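PDB 6D2Y: PbSGBP-B lipoprotein from Prevotella bryantii B14, which probably binds polysaccharide at the cell surface as a lipoprotein, and carries a bound magnesium ion. Local coordinates for residues 37-43 against 122-126; 74-79 against 96-100; 271-276 against 427-431; 362-366 against 432-436. All blocks are in the same frame, centred on the assembly; numbering follows the deposited sequence.

Interaction 1. Residues 37-43 against 122-126; sequences TPTVYYI and IPYDF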
loop_
_atom_site.group_PDB
_atom_site.type_symbol
_atom_site.label_atom_id
_atom_site.label_comp_id
_atom_site.label_asym_id
_atom_site.label_seq_id
_atom_site.Cartn_x
_atom_site.Cartn_y
_atom_site.Cartn_z
ATOM N N THR A 37 1.109 -46.248 -26.331
ATOM C CA THR A 37 1.529 -45.356 -25.261
ATOM C C THR A 37 1.879 -43.997 -25.840
ATOM O O THR A 37 2.767 -43.912 -26.702
ATOM C CB THR A 37 2.726 -45.932 -24.515
ATOM O OG1 THR A 37 2.503 -47.322 -24.252
ATOM C CG2 THR A 37 2.931 -45.200 -23.198
ATOM N N PRO A 38 1.227 -42.922 -25.407
ATOM C CA PRO A 38 1.512 -41.607 -25.991
ATOM C C PRO A 38 2.875 -41.083 -25.564
ATOM O O PRO A 38 3.296 -41.249 -24.417
ATOM C CB PRO A 38 0.381 -40.728 -25.451
ATOM C CG PRO A 38 -0.019 -41.384 -24.170
ATOM C CD PRO A 38 0.161 -42.862 -24.392
ATOM N N THR A 39 3.563 -40.450 -26.509
ATOM C CA THR A 39 4.848 -39.812 -26.273
ATOM C C THR A 39 4.768 -38.348 -26.694
ATOM O O THR A 39 3.932 -37.966 -27.514
ATOM C CB THR A 39 5.975 -40.516 -27.044
ATOM O OG1 THR A 39 5.869 -40.206 -28.440
ATOM C CG2 THR A 39 5.889 -42.024 -26.860
ATOM N N VAL A 40 5.644 -37.526 -26.117
ATOM C CA VAL A 40 5.731 -36.107 -26.453
ATOM C C VAL A 40 7.177 -35.774 -26.777
ATOM O O VAL A 40 8.055 -35.895 -25.915
ATOM C CB VAL A 40 5.219 -35.203 -25.321
ATOM C CG1 VAL A 40 5.689 -33.771 -25.542
ATOM C CG2 VAL A 40 3.722 -35.235 -25.284
ATOM N N TYR A 41 7.420 -35.339 -28.011
ATOM C CA TYR A 41 8.769 -34.954 -28.400
ATOM C C TYR A 41 9.106 -33.555 -27.900
ATOM O O TYR A 41 10.217 -33.317 -27.414
ATOM C CB TYR A 41 8.920 -35.041 -29.921
ATOM C CG TYR A 41 8.589 -36.402 -30.509
ATOM C CD1 TYR A 41 8.355 -36.548 -31.869
ATOM C CD2 TYR A 41 8.526 -37.541 -29.710
ATOM C CE1 TYR A 41 8.056 -37.781 -32.415
ATOM C CE2 TYR A 41 8.226 -38.778 -30.247
ATOM C CZ TYR A 41 7.994 -38.891 -31.600
ATOM O OH TYR A 41 7.700 -40.121 -32.141
ATOM N N TYR A 42 8.158 -32.626 -27.999
ATOM C CA TYR A 42 8.317 -31.285 -27.449
ATOM C C TYR A 42 6.953 -30.608 -27.437
ATOM O O TYR A 42 5.969 -31.137 -27.963
ATOM C CB TYR A 42 9.339 -30.459 -28.237
ATOM C CG TYR A 42 9.022 -30.263 -29.703
ATOM C CD1 TYR A 42 8.221 -29.210 -30.129
ATOM C CD2 TYR A 42 9.542 -31.120 -30.666
ATOM C CE1 TYR A 42 7.936 -29.025 -31.470
ATOM C CE2 TYR A 42 9.262 -30.941 -32.010
ATOM C CZ TYR A 42 8.458 -29.893 -32.406
ATOM O OH TYR A 42 8.177 -29.712 -33.741
ATOM N N ILE A 43 6.908 -29.430 -26.819
ATOM C CA ILE A 43 5.699 -28.620 -26.726
ATOM C C ILE A 43 5.987 -27.259 -27.340
ATOM O O ILE A 43 6.972 -26.606 -26.979
ATOM C CB ILE A 43 5.225 -28.468 -25.269
ATOM C CG1 ILE A 43 5.086 -29.838 -24.606
ATOM C CG2 ILE A 43 3.916 -27.685 -25.214
ATOM C CD1 ILE A 43 4.140 -29.847 -23.434
ATOM N N ILE A 122 1.226 -41.362 -17.465
ATOM C CA ILE A 122 2.501 -41.118 -18.136
ATOM C C ILE A 122 2.906 -39.669 -17.885
ATOM O O ILE A 122 2.305 -38.749 -18.458
ATOM C CB ILE A 122 2.408 -41.428 -19.637
ATOM C CG1 ILE A 122 2.305 -42.937 -19.862
ATOM C CG2 ILE A 122 3.614 -40.885 -20.368
ATOM C CD1 ILE A 122 0.955 -43.385 -20.359
ATOM N N PRO A 123 3.903 -39.418 -17.035
ATOM C CA PRO A 123 4.234 -38.034 -16.673
ATOM C C PRO A 123 5.255 -37.391 -17.601
ATOM O O PRO A 123 6.283 -37.990 -17.930
ATOM C CB PRO A 123 4.789 -38.182 -15.254
ATOM C CG PRO A 123 5.453 -39.521 -15.273
ATOM C CD PRO A 123 4.664 -40.393 -16.234
ATOM N N TYR A 124 4.974 -36.163 -18.023
ATOM C CA TYR A 124 5.895 -35.360 -18.819
ATOM C C TYR A 124 6.242 -34.116 -18.016
ATOM O O TYR A 124 5.350 -33.335 -17.666
ATOM C CB TYR A 124 5.273 -34.991 -20.168
ATOM C CG TYR A 124 6.100 -34.043 -21.009
ATOM C CD1 TYR A 124 5.815 -32.686 -21.039
ATOM C CD2 TYR A 124 7.155 -34.510 -21.784
ATOM C CE1 TYR A 124 6.565 -31.815 -21.808
ATOM C CE2 TYR A 124 7.907 -33.649 -22.559
ATOM C CZ TYR A 124 7.608 -32.302 -22.566
ATOM O OH TYR A 124 8.353 -31.437 -23.332
ATOM N N ASP A 125 7.527 -33.946 -17.704
ATOM C CA ASP A 125 7.964 -32.812 -16.898
ATOM C C ASP A 125 7.630 -31.501 -17.597
ATOM O O ASP A 125 8.063 -31.261 -18.727
ATOM C CB ASP A 125 9.465 -32.903 -16.629
ATOM C CG ASP A 125 9.829 -34.074 -15.743
ATOM O OD1 ASP A 125 8.960 -34.938 -15.506
ATOM O OD2 ASP A 125 10.989 -34.129 -15.283
ATOM N N PHE A 126 6.857 -30.653 -16.919
ATOM C CA PHE A 126 6.397 -29.394 -17.492
ATOM C C PHE A 126 5.920 -28.500 -16.359
ATOM O O PHE A 126 5.151 -28.945 -15.501
ATOM C CB PHE A 126 5.271 -29.634 -18.506
ATOM C CG PHE A 126 4.867 -28.407 -19.272
ATOM C CD1 PHE A 126 3.743 -27.683 -18.905
ATOM C CD2 PHE A 126 5.605 -27.980 -20.365
ATOM C CE1 PHE A 126 3.365 -26.558 -19.609
ATOM C CE2 PHE A 126 5.232 -26.852 -21.073
ATOM C CZ PHE A 126 4.112 -26.140 -20.694
HETATM O O HOH W 1 9.395 -29.242 -25.129
#
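V40 and I43 face Y124 across two chain segments that run nearly the same way, 9° apart end to end, with the CA atoms of V40 and Y124 7.7 Å from each other, a spacing at which side chains rather than backbones meet. Y124 is the centrepiece. Its CG stands anti to the backbone N (chi1 174°), which sends the ring across the gap, where V40 meets it at about a right angle. CG1 of V40 sits over one face as a CH-pi contact, 4.0 Å from the centroid of the Y124 ring and 22° off its normal, displaced toward the rim. I43 slides past the same ring in the opposite direction, its CD1 3.5 Å from CE1 of Y124, and that methyl also reaches CD2 of F126 at 3.9 Å.

The arrangement is that of a beta sandwich: strand 39-45 edges a three-stranded sheet beside strand 63-69, strand 121-129 belongs to the facing sheet next to strand 111-116, and M114 and M112 pack against V40 and I43 respectively. A classic beta bulge, in which Y41 and Y42 both face V67, lies where segment 37-43 turns a corner at Y41.

At the other end of the contact, CD1 of I122 lies 3.9 Å from CG2 of T37 and also touches CD of P38. Polar chemistry enters at the hydroxyl of Y124, where a water that accepts the N-H of I43 lies 3.0 Å from OH of Y124, bridging the two segments beside an otherwise apolar interface.

Interaction 2. Residues 74-79 against 96-100; sequences IKGILF and LIVSV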
loop_
_atom_site.group_PDB
_atom_site.type_symbol
_atom_site.label_atom_id
_atom_site.label_comp_id
_atom_site.label_asym_id
_atom_site.label_seq_id
_atom_site.Cartn_x
_atom_site.Cartn_y
_atom_site.Cartn_z
ATOM N N ILE A 74 -4.419 -40.527 -25.479
ATOM C CA ILE A 74 -4.587 -39.700 -24.291
ATOM C C ILE A 74 -6.074 -39.493 -24.041
ATOM O O ILE A 74 -6.773 -38.896 -24.867
ATOM C CB ILE A 74 -3.877 -38.353 -24.463
ATOM C CG1 ILE A 74 -2.421 -38.575 -24.858
ATOM C CG2 ILE A 74 -3.978 -37.538 -23.182
ATOM C CD1 ILE A 74 -1.772 -37.349 -25.409
ATOM N N LYS A 75 -6.558 -39.970 -22.897
ATOM C CA LYS A 75 -7.939 -39.714 -22.507
ATOM C C LYS A 75 -8.062 -38.482 -21.623
ATOM O O LYS A 75 -9.013 -37.707 -21.771
ATOM C CB LYS A 75 -8.520 -40.937 -21.792
ATOM C CG LYS A 75 -8.996 -42.015 -22.744
ATOM C CD LYS A 75 -9.567 -41.398 -24.011
ATOM C CE LYS A 75 -9.725 -42.428 -25.109
ATOM N NZ LYS A 75 -9.061 -41.945 -26.348
ATOM N N GLY A 76 -7.115 -38.282 -20.712
ATOM C CA GLY A 76 -7.127 -37.115 -19.858
ATOM C C GLY A 76 -5.730 -36.546 -19.709
ATOM O O GLY A 76 -4.727 -37.242 -19.884
ATOM N N ILE A 77 -5.684 -35.256 -19.386
ATOM C CA ILE A 77 -4.443 -34.549 -19.101
ATOM C C ILE A 77 -4.644 -33.749 -17.823
ATOM O O ILE A 77 -5.620 -32.999 -17.706
ATOM C CB ILE A 77 -4.037 -33.614 -20.260
ATOM C CG1 ILE A 77 -3.590 -34.418 -21.482
ATOM C CG2 ILE A 77 -2.937 -32.663 -19.824
ATOM C CD1 ILE A 77 -3.107 -33.563 -22.642
ATOM N N LEU A 78 -3.731 -33.901 -16.871
ATOM C CA LEU A 78 -3.697 -33.051 -15.691
ATOM C C LEU A 78 -2.388 -32.284 -15.651
ATOM O O LEU A 78 -1.314 -32.876 -15.792
ATOM C CB LEU A 78 -3.844 -33.856 -14.408
ATOM C CG LEU A 78 -5.223 -34.445 -14.176
ATOM C CD1 LEU A 78 -5.141 -35.892 -14.604
ATOM C CD2 LEU A 78 -5.629 -34.323 -12.691
ATOM N N PHE A 79 -2.487 -30.974 -15.457
ATOM C CA PHE A 79 -1.348 -30.136 -15.110
ATOM C C PHE A 79 -1.287 -30.059 -13.589
ATOM O O PHE A 79 -2.167 -29.460 -12.959
ATOM C CB PHE A 79 -1.506 -28.752 -15.730
ATOM C CG PHE A 79 -1.314 -28.731 -17.215
ATOM C CD1 PHE A 79 -2.365 -29.017 -18.073
ATOM C CD2 PHE A 79 -0.081 -28.420 -17.755
ATOM C CE1 PHE A 79 -2.184 -28.991 -19.446
ATOM C CE2 PHE A 79 0.107 -28.392 -19.123
ATOM C CZ PHE A 79 -0.945 -28.678 -19.970
ATOM N N LEU A 96 -1.555 -32.443 -30.260
ATOM C CA LEU A 96 -2.649 -32.230 -29.322
ATOM C C LEU A 96 -2.547 -30.804 -28.805
ATOM O O LEU A 96 -1.492 -30.398 -28.304
ATOM C CB LEU A 96 -2.604 -33.234 -28.160
ATOM C CG LEU A 96 -3.757 -33.256 -27.147
ATOM C CD1 LEU A 96 -3.843 -34.621 -26.493
ATOM C CD2 LEU A 96 -3.616 -32.189 -26.074
ATOM N N ILE A 97 -3.639 -30.053 -28.923
ATOM C CA ILE A 97 -3.700 -28.663 -28.487
ATOM C C ILE A 97 -4.620 -28.597 -27.276
ATOM O O ILE A 97 -5.804 -28.945 -27.363
ATOM C CB ILE A 97 -4.175 -27.735 -29.616
ATOM C CG1 ILE A 97 -3.176 -27.762 -30.772
ATOM C CG2 ILE A 97 -4.357 -26.311 -29.103
ATOM C CD1 ILE A 97 -3.615 -26.965 -31.984
ATOM N N VAL A 98 -4.067 -28.173 -26.140
ATOM C CA VAL A 98 -4.793 -28.082 -24.881
ATOM C C VAL A 98 -4.370 -26.801 -24.173
ATOM O O VAL A 98 -3.241 -26.326 -24.324
ATOM C CB VAL A 98 -4.542 -29.324 -23.992
ATOM C CG1 VAL A 98 -3.075 -29.415 -23.580
ATOM C CG2 VAL A 98 -5.450 -29.324 -22.766
ATOM N N SER A 99 -5.292 -26.230 -23.408
ATOM C CA SER A 99 -5.022 -25.027 -22.634
ATOM C C SER A 99 -4.795 -25.389 -21.172
ATOM O O SER A 99 -5.499 -26.237 -20.612
ATOM C CB SER A 99 -6.168 -24.021 -22.756
ATOM O OG SER A 99 -6.708 -24.028 -24.066
ATOM N N VAL A 100 -3.807 -24.746 -20.562
ATOM C CA VAL A 100 -3.499 -24.986 -19.148
ATOM C C VAL A 100 -4.672 -24.510 -18.297
ATOM O O VAL A 100 -5.198 -23.409 -18.537
ATOM C CB VAL A 100 -2.207 -24.268 -18.756
ATOM C CG1 VAL A 100 -1.767 -24.670 -17.356
ATOM C CG2 VAL A 100 -1.105 -24.569 -19.764
#
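One face of the F79 ring is covered by V100, whose CG1 makes a CH-pi contact 4.3 Å from the ring centroid, 19° off the normal and offset toward the rim, while CG1 of V98 lies at the ring's edge, near its plane. The second methyl of V100 shares the work: CG2 is 4.1 Å from CE2 of F79, so both branches of the valine touch the ring, the two side chains crossing at about a right angle. With CG1 anti to the backbone N (chi1 -172°) and CG2 anti to the carbonyl carbon, V100 spreads its fork over the aromatic surface.

Strands 74-79 and 96-99 lie in the two facing sheets of a beta sandwich, their axes 9.7 Å apart at closest approach and 46° from parallel, and the residues that meet here fill the space between the layers. I77 and L96 approach tip to tip, CD1 of I77 standing 3.7 Å from CD2 of L96. The other branch of that leucine, CD1, is 3.6 Å from CD1 of I74, so L96 touches both isoleucines. M112 touches I77 and F79 from strand 111-116, and V128 reaches both F79 and V100.

Interaction 3. Residues 271-276 against 427-431; sequences NGKWND and FLIKG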
loop_
_atom_site.group_PDB
_atom_site.type_symbol
_atom_site.label_atom_id
_atom_site.label_comp_id
_atom_site.label_asym_id
_atom_site.label_seq_id
_atom_site.Cartn_x
_atom_site.Cartn_y
_atom_site.Cartn_z
ATOM N N ASN A 271 -22.423 15.787 9.845
ATOM C CA ASN A 271 -22.195 16.448 8.567
ATOM C C ASN A 271 -20.763 16.952 8.409
ATOM O O ASN A 271 -20.472 17.645 7.429
ATOM C CB ASN A 271 -23.182 17.606 8.389
ATOM C CG ASN A 271 -22.888 18.776 9.311
ATOM O OD1 ASN A 271 -22.288 18.613 10.374
ATOM N ND2 ASN A 271 -23.312 19.968 8.906
ATOM N N GLY A 272 -19.875 16.626 9.345
ATOM C CA GLY A 272 -18.476 17.019 9.233
ATOM C C GLY A 272 -18.245 18.514 9.261
ATOM O O GLY A 272 -17.358 19.016 8.557
ATOM N N LYS A 273 -19.019 19.238 10.068
ATOM C CA LYS A 273 -18.942 20.691 10.090
ATOM C C LYS A 273 -17.559 21.155 10.536
ATOM O O LYS A 273 -16.858 20.465 11.281
ATOM C CB LYS A 273 -20.020 21.263 11.015
ATOM C CG LYS A 273 -20.123 22.781 11.008
ATOM C CD LYS A 273 -21.004 23.296 12.135
ATOM C CE LYS A 273 -22.041 24.283 11.618
ATOM N NZ LYS A 273 -23.138 24.510 12.599
ATOM N N TRP A 274 -17.170 22.337 10.051
ATOM C CA TRP A 274 -15.877 22.922 10.385
ATOM C C TRP A 274 -15.704 23.022 11.895
ATOM O O TRP A 274 -16.537 23.604 12.596
ATOM C CB TRP A 274 -15.748 24.306 9.742
ATOM C CG TRP A 274 -14.383 24.941 9.875
ATOM C CD1 TRP A 274 -13.702 25.199 11.033
ATOM C CD2 TRP A 274 -13.547 25.415 8.810
ATOM N NE1 TRP A 274 -12.496 25.790 10.754
ATOM C CE2 TRP A 274 -12.376 25.936 9.398
ATOM C CE3 TRP A 274 -13.674 25.448 7.418
ATOM C CZ2 TRP A 274 -11.340 26.483 8.641
ATOM C CZ3 TRP A 274 -12.644 25.989 6.668
ATOM C CH2 TRP A 274 -11.493 26.500 7.282
ATOM N N ASN A 275 -14.607 22.450 12.382
ATOM C CA ASN A 275 -14.253 22.482 13.798
ATOM C C ASN A 275 -12.736 22.354 13.871
ATOM O O ASN A 275 -12.189 21.286 13.572
ATOM C CB ASN A 275 -14.949 21.356 14.565
ATOM C CG ASN A 275 -14.833 21.507 16.073
ATOM O OD1 ASN A 275 -13.982 22.240 16.574
ATOM N ND2 ASN A 275 -15.683 20.791 16.808
ATOM N N ASP A 276 -12.057 23.443 14.250
ATOM C CA ASP A 276 -10.596 23.456 14.312
ATOM C C ASP A 276 -10.022 22.525 15.374
ATOM O O ASP A 276 -8.793 22.376 15.438
ATOM C CB ASP A 276 -10.075 24.879 14.559
ATOM C CG ASP A 276 -10.659 25.897 13.598
ATOM O OD1 ASP A 276 -10.988 27.018 14.029
ATOM O OD2 ASP A 276 -10.798 25.548 12.395
ATOM N N PHE A 427 -6.845 17.871 8.338
ATOM C CA PHE A 427 -8.105 18.455 8.785
ATOM C C PHE A 427 -9.226 17.451 8.565
ATOM O O PHE A 427 -9.479 17.035 7.429
ATOM C CB PHE A 427 -8.391 19.761 8.037
ATOM C CG PHE A 427 -9.375 20.663 8.731
ATOM C CD1 PHE A 427 -9.916 20.317 9.958
ATOM C CD2 PHE A 427 -9.763 21.859 8.150
ATOM C CE1 PHE A 427 -10.824 21.146 10.591
ATOM C CE2 PHE A 427 -10.669 22.692 8.779
ATOM C CZ PHE A 427 -11.201 22.335 10.000
ATOM N N LEU A 428 -9.894 17.069 9.651
ATOM C CA LEU A 428 -11.084 16.224 9.592
ATOM C C LEU A 428 -12.283 17.123 9.333
ATOM O O LEU A 428 -12.801 17.762 10.251
ATOM C CB LEU A 428 -11.258 15.452 10.895
ATOM C CG LEU A 428 -10.627 14.075 11.087
ATOM C CD1 LEU A 428 -9.187 14.035 10.611
ATOM C CD2 LEU A 428 -10.712 13.717 12.558
ATOM N N ILE A 429 -12.733 17.180 8.084
ATOM C CA ILE A 429 -13.806 18.098 7.720
ATOM C C ILE A 429 -14.424 17.632 6.410
ATOM O O ILE A 429 -13.731 17.132 5.521
ATOM C CB ILE A 429 -13.285 19.552 7.622
ATOM C CG1 ILE A 429 -14.425 20.518 7.295
ATOM C CG2 ILE A 429 -12.174 19.657 6.589
ATOM C CD1 ILE A 429 -13.997 21.961 7.260
ATOM N N LYS A 430 -15.740 17.790 6.309
ATOM C CA LYS A 430 -16.465 17.625 5.056
ATOM C C LYS A 430 -16.678 19.010 4.455
ATOM O O LYS A 430 -17.412 19.830 5.013
ATOM C CB LYS A 430 -17.795 16.908 5.275
ATOM C CG LYS A 430 -18.673 16.865 4.038
ATOM C CD LYS A 430 -20.147 16.889 4.398
ATOM C CE LYS A 430 -21.009 16.602 3.182
ATOM N NZ LYS A 430 -22.199 15.771 3.506
ATOM N N GLY A 431 -16.024 19.271 3.323
ATOM C CA GLY A 431 -16.152 20.560 2.682
ATOM C C GLY A 431 -17.370 20.652 1.787
ATOM O O GLY A 431 -17.907 19.653 1.307
HETATM O O HOH W 2 -14.230 20.024 11.220
#
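With CG anti to the backbone N in both W274 (chi1 -173°) and F427 (chi1 -160°), the indole and the phenyl ring are carried into an edge-to-face stack. The edge of F427 points at the face of W274, the planes 83° apart and the centroid of the indole's five-membered ring 5.0 Å from that of the phenyl ring. CD1 of I429 packs against the same indole, 3.5 Å from CE3 of W274. A bond from NE1 of W274 to OD2 of D276 is so short that it must be called doubtful.

At the other end the backbones meet: N of K430 donates to O of G272 (3.0 Å). The alkyl chain of K430 runs past O of N271, while its ammonium forms a salt bridge with D441. A water accepts weakly from N of N275 and also lies within bonding distance of O of K273 and O of L428.

The 271-276 loop is thus joined to the end of strand 423-428 and the residues just after it, within the xyloglucan-binding family region. One direct backbone bond ties it at G272, the water adds a further link, and the packing of F427 and I429 against the indole would restrain the rotation of W274.

Interaction 4. Residues 362-366 against 432-436; sequences WFHAQ and AYNDK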
loop_
_atom_site.group_PDB
_atom_site.type_symbol
_atom_site.label_atom_id
_atom_site.label_comp_id
_atom_site.label_asym_id
_atom_site.label_seq_id
_atom_site.Cartn_x
_atom_site.Cartn_y
_atom_site.Cartn_z
ATOM N N TRP A 362 -6.451 28.732 2.216
ATOM C CA TRP A 362 -5.658 28.215 1.107
ATOM C C TRP A 362 -6.073 26.805 0.708
ATOM O O TRP A 362 -5.905 26.421 -0.455
ATOM C CB TRP A 362 -4.174 28.250 1.468
ATOM C CG TRP A 362 -3.794 27.282 2.538
ATOM C CD1 TRP A 362 -3.936 27.449 3.886
ATOM C CD2 TRP A 362 -3.210 25.988 2.354
ATOM N NE1 TRP A 362 -3.475 26.339 4.551
ATOM C CE2 TRP A 362 -3.025 25.427 3.633
ATOM C CE3 TRP A 362 -2.826 25.248 1.232
ATOM C CZ2 TRP A 362 -2.471 24.163 3.821
ATOM C CZ3 TRP A 362 -2.280 23.992 1.421
ATOM C CH2 TRP A 362 -2.105 23.463 2.704
ATOM N N PHE A 363 -6.612 26.021 1.639
ATOM C CA PHE A 363 -7.047 24.667 1.323
ATOM C C PHE A 363 -8.511 24.593 0.910
ATOM O O PHE A 363 -9.003 23.496 0.625
ATOM C CB PHE A 363 -6.784 23.723 2.508
ATOM C CG PHE A 363 -7.443 24.144 3.791
ATOM C CD1 PHE A 363 -8.733 23.739 4.090
ATOM C CD2 PHE A 363 -6.764 24.927 4.709
ATOM C CE1 PHE A 363 -9.339 24.119 5.273
ATOM C CE2 PHE A 363 -7.366 25.310 5.894
ATOM C CZ PHE A 363 -8.653 24.904 6.175
ATOM N N HIS A 364 -9.216 25.722 0.857
ATOM C CA HIS A 364 -10.583 25.757 0.345
ATOM C C HIS A 364 -10.815 27.052 -0.430
ATOM O O HIS A 364 -11.788 27.776 -0.218
ATOM C CB HIS A 364 -11.602 25.568 1.471
ATOM C CG HIS A 364 -11.675 26.712 2.436
ATOM N ND1 HIS A 364 -12.665 27.669 2.379
ATOM C CD2 HIS A 364 -10.896 27.039 3.494
ATOM C CE1 HIS A 364 -12.487 28.544 3.352
ATOM N NE2 HIS A 364 -11.421 28.183 4.045
ATOM N N ALA A 365 -9.919 27.339 -1.373
ATOM C CA ALA A 365 -9.957 28.567 -2.153
ATOM C C ALA A 365 -10.667 28.402 -3.491
ATOM O O ALA A 365 -10.632 29.325 -4.313
ATOM C CB ALA A 365 -8.537 29.091 -2.378
ATOM N N GLN A 366 -11.306 27.253 -3.728
ATOM C CA GLN A 366 -12.017 26.982 -4.981
ATOM C C GLN A 366 -11.104 27.161 -6.193
ATOM O O GLN A 366 -11.500 27.712 -7.221
ATOM C CB GLN A 366 -13.266 27.858 -5.111
ATOM C CG GLN A 366 -14.571 27.124 -4.859
ATOM C CD GLN A 366 -15.789 28.008 -5.043
ATOM O OE1 GLN A 366 -16.744 27.633 -5.721
ATOM N NE2 GLN A 366 -15.760 29.189 -4.436
ATOM N N ALA A 432 -17.811 21.890 1.560
ATOM C CA ALA A 432 -18.992 22.141 0.738
ATOM C C ALA A 432 -18.773 23.454 -0.008
ATOM O O ALA A 432 -18.970 24.534 0.556
ATOM C CB ALA A 432 -20.257 22.184 1.585
ATOM N N TYR A 433 -18.368 23.349 -1.270
ATOM C CA TYR A 433 -18.217 24.517 -2.124
ATOM C C TYR A 433 -19.572 24.958 -2.650
ATOM O O TYR A 433 -20.304 24.159 -3.246
ATOM C CB TYR A 433 -17.299 24.208 -3.299
ATOM C CG TYR A 433 -15.837 24.408 -3.021
ATOM C CD1 TYR A 433 -15.402 25.226 -1.986
ATOM C CD2 TYR A 433 -14.890 23.775 -3.800
ATOM C CE1 TYR A 433 -14.054 25.401 -1.741
ATOM C CE2 TYR A 433 -13.561 23.945 -3.567
ATOM C CZ TYR A 433 -13.138 24.752 -2.541
ATOM O OH TYR A 433 -11.788 24.895 -2.339
ATOM N N ASN A 434 -19.894 26.234 -2.447
ATOM C CA ASN A 434 -21.117 26.833 -2.976
ATOM C C ASN A 434 -22.346 26.028 -2.559
ATOM O O ASN A 434 -23.207 25.689 -3.373
ATOM C CB ASN A 434 -21.037 26.973 -4.496
ATOM C CG ASN A 434 -20.578 28.351 -4.928
ATOM O OD1 ASN A 434 -20.812 29.341 -4.236
ATOM N ND2 ASN A 434 -19.909 28.418 -6.072
ATOM N N ASP A 435 -22.406 25.702 -1.267
ATOM C CA ASP A 435 -23.520 25.002 -0.633
ATOM C C ASP A 435 -23.762 23.608 -1.204
ATOM O O ASP A 435 -24.773 22.978 -0.871
ATOM C CB ASP A 435 -24.817 25.820 -0.713
ATOM C CG ASP A 435 -24.628 27.268 -0.293
ATOM O OD1 ASP A 435 -23.803 27.981 -0.908
ATOM O OD2 ASP A 435 -25.309 27.698 0.662
ATOM N N LYS A 436 -22.872 23.108 -2.058
ATOM C CA LYS A 436 -23.009 21.794 -2.670
ATOM C C LYS A 436 -21.810 20.940 -2.287
ATOM O O LYS A 436 -20.665 21.395 -2.377
ATOM C CB LYS A 436 -23.124 21.904 -4.194
ATOM C CG LYS A 436 -24.247 22.817 -4.669
ATOM C CD LYS A 436 -24.498 22.665 -6.161
ATOM C CE LYS A 436 -25.978 22.493 -6.457
ATOM N NZ LYS A 436 -26.303 21.095 -6.852
#
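Q366 and Y433 slide past each other in opposite directions, and the glutamine lays its CG squarely over the tyrosine ring, 3.3 Å from the centroid and only 2° off the normal. An unusual first torsion (chi1 -105°) starts the Q366 side chain across the ring, and beyond CG it is extended, which carries the amide on toward N434 with its plane tilted 34° from that of the ring. Y433 has its own CG anti to the carbonyl carbon, and its ring reaches from the turn into the 362-366 loop.

There the hydroxyl takes the N-H of Q366, N of Q366 lying 2.8 Å from OH of Y433, while O of H364 and N of A365 approach at the ring's edge. CB of H364 also comes within 3.9 Å of OH of Y433. The same hydroxyl is hydrogen-bonded to E405, and F406 meets the rings of both Y433 and H364.

Y433 opens a type I' beta turn closed by the bond from N of K436 to O of Y433. The contact therefore joins two surface loops of the region assigned to the xyloglucan-binding family through one tyrosine: one face is packed by aliphatic carbon, and its hydroxyl is held by a backbone amide and a carboxylate, two partners that would limit the ring's freedom.

Overall arrangement
Interactions 1 and 2 work in the same N-terminal beta sandwich, joining its two sheets through largely apolar side chains; interaction 2 is the more buried. They meet directly, P38 packing on I74 and F126 on F79, so their packing is continuous. Interactions 3 and 4 lie on the other side of the chain's centre, more than 60 Å from the first pair between centres, in the xyloglucan-binding family region. There a loop meets the end of a strand in interaction 3, which is partly buried, and two loops meet in interaction 4, at the surface; direct hydrogen bonds accompany the ring contacts. This pair is also continuous, W274 packing against F363 and H364, with segments that alternate along the chain.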